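Local structure of conserved hypothetical protein (Bacteroides thetaiotaomicron, 2F06) at residues A[78-82]-A[107-112]. The protein is of unknown function but, as a pair of ACT domains related to acetohydroxyacid synthase small subunits, binds histidine and probably acts as an amino-acid-sensing regulatory protein. Residues are numbered along the deposited sequence; the frame is centred on the assembly and turned at random. Where two conformers were deposited one is given.
Sequences SCPNV and ANNNVA. With HIS (histidine), chain C.
One asparagine joins strand end, hairpin turn and ligand: Asn81 (chi1 t, chi2 27°) gives ND2 to Asn109 O (3.0 Å), while its OD1 accepts the amino N of the bound histidine (2.7 Å), an amide suiting both roles. Asn81 also centres an inverse gamma turn (phi/psi -89/65), closed by a weak Val82 N to Pro80 O bond, and its N donates to Asn110 O (3.1 Å). The strands run antiparallel. Cys79 and Ala112 form a hydrogen-bonded pair (Cys79 N to Ala112 O 3.1 Å, Ala112 N to Cys79 O 2.9 Å); Pro80 pairs with Val111 without hydrogen bonds (CA-CA 4.4 Å), side chains diverging, where a missing N-H costs nothing across the strands. Asn108-Val111 is a type II' turn; Asn109 at i+1 (48/-107) is strained for a non-glycine residue, though asparagine is comparatively tolerant. Small Ala112 lets the ligand approach, CB to ND1 3.4 Å. The site, consistent with an ACT-domain effector pocket, is shared with Asn33 and Leu34 of the second subunit, alongside Leu86 and Ser105. Strand 69-80, ending here before helix 85-95, lies between strands 111-118 and 134-136, Ser78 bonding Asp134 through the backbone.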
loop_
_atom_site.group_PDB
_atom_site.type_symbol
_atom_site.label_atom_id
_atom_site.label_comp_id
_atom_site.label_asym_id
_atom_site.label_seq_id
_atom_site.Cartn_x
_atom_site.Cartn_y
_atom_site.Cartn_z
ATOM N N SER A 78 -11.359 19.685 -12.604
ATOM C CA SER A 78 -11.819 19.241 -13.882
ATOM C C SER A 78 -10.843 19.785 -14.913
ATOM O O SER A 78 -10.371 20.934 -14.797
ATOM C CB SER A 78 -13.218 19.836 -14.132
ATOM O OG SER A 78 -13.692 19.467 -15.407
ATOM N N CYS A 79 -10.492 18.976 -15.896
ATOM C CA CYS A 79 -9.705 19.510 -17.012
ATOM C C CYS A 79 -10.194 18.927 -18.323
ATOM O O CYS A 79 -11.038 18.067 -18.324
ATOM C CB CYS A 79 -8.214 19.222 -16.822
ATOM S SG CYS A 79 -7.855 17.484 -16.639
ATOM N N PRO A 80 -9.726 19.452 -19.446
ATOM C CA PRO A 80 -10.124 18.776 -20.702
ATOM C C PRO A 80 -9.717 17.290 -20.823
ATOM O O PRO A 80 -8.683 16.851 -20.280
ATOM C CB PRO A 80 -9.515 19.688 -21.791
ATOM C CG PRO A 80 -9.544 21.054 -21.137
ATOM C CD PRO A 80 -9.070 20.754 -19.721
ATOM N N ASN A 81 -10.581 16.525 -21.500
ATOM C CA ASN A 81 -10.307 15.122 -21.738
ATOM C C ASN A 81 -9.525 14.996 -23.022
ATOM O O ASN A 81 -10.002 14.402 -23.994
ATOM C CB ASN A 81 -11.587 14.253 -21.778
ATOM C CG ASN A 81 -11.270 12.754 -21.897
ATOM O OD1 ASN A 81 -10.212 12.321 -21.470
ATOM N ND2 ASN A 81 -12.177 11.974 -22.500
ATOM N N VAL A 82 -8.316 15.535 -22.996
ATOM C CA VAL A 82 -7.393 15.460 -24.136
ATOM C C VAL A 82 -5.994 15.137 -23.597
ATOM O O VAL A 82 -5.753 15.357 -22.416
ATOM C CB VAL A 82 -7.450 16.714 -25.113
ATOM C CG1 VAL A 82 -8.890 17.033 -25.552
ATOM C CG2 VAL A 82 -6.732 17.986 -24.558
ATOM N N ALA A 107 -12.071 9.980 -17.077
ATOM C CA ALA A 107 -12.658 10.814 -18.109
ATOM C C ALA A 107 -14.189 10.742 -18.060
ATOM O O ALA A 107 -14.764 9.669 -18.000
ATOM C CB ALA A 107 -12.150 10.386 -19.497
ATOM N N ASN A 108 -14.823 11.911 -18.113
ATOM C CA ASN A 108 -16.280 12.069 -18.170
ATOM C C ASN A 108 -16.614 12.893 -19.438
ATOM O O ASN A 108 -16.598 14.138 -19.464
ATOM C CB ASN A 108 -16.786 12.659 -16.826
ATOM C CG ASN A 108 -18.135 13.346 -16.928
ATOM O OD1 ASN A 108 -18.208 14.573 -17.092
ATOM N ND2 ASN A 108 -19.208 12.582 -16.804
ATOM N N ASN A 109 -16.902 12.137 -20.503
ATOM C CA ASN A 109 -17.090 12.657 -21.841
ATOM C C ASN A 109 -15.984 13.635 -22.272
ATOM O O ASN A 109 -14.867 13.216 -22.538
ATOM C CB ASN A 109 -18.495 13.248 -21.996
ATOM C CG ASN A 109 -19.540 12.189 -22.189
ATOM O OD1 ASN A 109 -20.013 11.979 -23.307
ATOM N ND2 ASN A 109 -19.890 11.484 -21.117
ATOM N N ASN A 110 -16.303 14.925 -22.333
ATOM C CA ASN A 110 -15.390 15.937 -22.788
ATOM C C ASN A 110 -14.420 16.498 -21.723
ATOM O O ASN A 110 -13.496 17.268 -22.042
ATOM C CB ASN A 110 -16.215 17.069 -23.409
ATOM C CG ASN A 110 -16.993 16.634 -24.662
ATOM O OD1 ASN A 110 -17.981 17.274 -25.024
ATOM N ND2 ASN A 110 -16.556 15.565 -25.329
ATOM N N VAL A 111 -14.668 16.202 -20.450
ATOM C CA VAL A 111 -13.738 16.628 -19.387
ATOM C C VAL A 111 -13.270 15.415 -18.596
ATOM O O VAL A 111 -13.639 14.288 -18.877
ATOM C CB VAL A 111 -14.366 17.678 -18.411
ATOM C CG1 VAL A 111 -14.773 18.976 -19.129
ATOM C CG2 VAL A 111 -15.527 17.068 -17.675
ATOM N N ALA A 112 -12.474 15.645 -17.577
ATOM C CA ALA A 112 -12.025 14.579 -16.719
ATOM C C ALA A 112 -12.090 15.145 -15.329
ATOM O O ALA A 112 -11.812 16.305 -15.131
ATOM C CB ALA A 112 -10.613 14.198 -17.077
HETATM N N HIS C . -7.663 12.564 -20.742
HETATM C CA HIS C . -6.853 13.659 -20.098
HETATM C C HIS C . -5.358 13.529 -20.102
HETATM O O HIS C . -4.735 12.742 -20.810
HETATM C CB HIS C . -7.311 13.977 -18.664
HETATM C CG HIS C . -7.307 12.809 -17.692
HETATM N ND1 HIS C . -8.255 11.795 -17.723
HETATM C CD2 HIS C . -6.565 12.587 -16.576
HETATM C CE1 HIS C . -8.049 10.968 -16.705
HETATM N NE2 HIS C . -7.032 11.434 -15.990
HETATM O OXT HIS C . -4.709 14.245 -19.326
#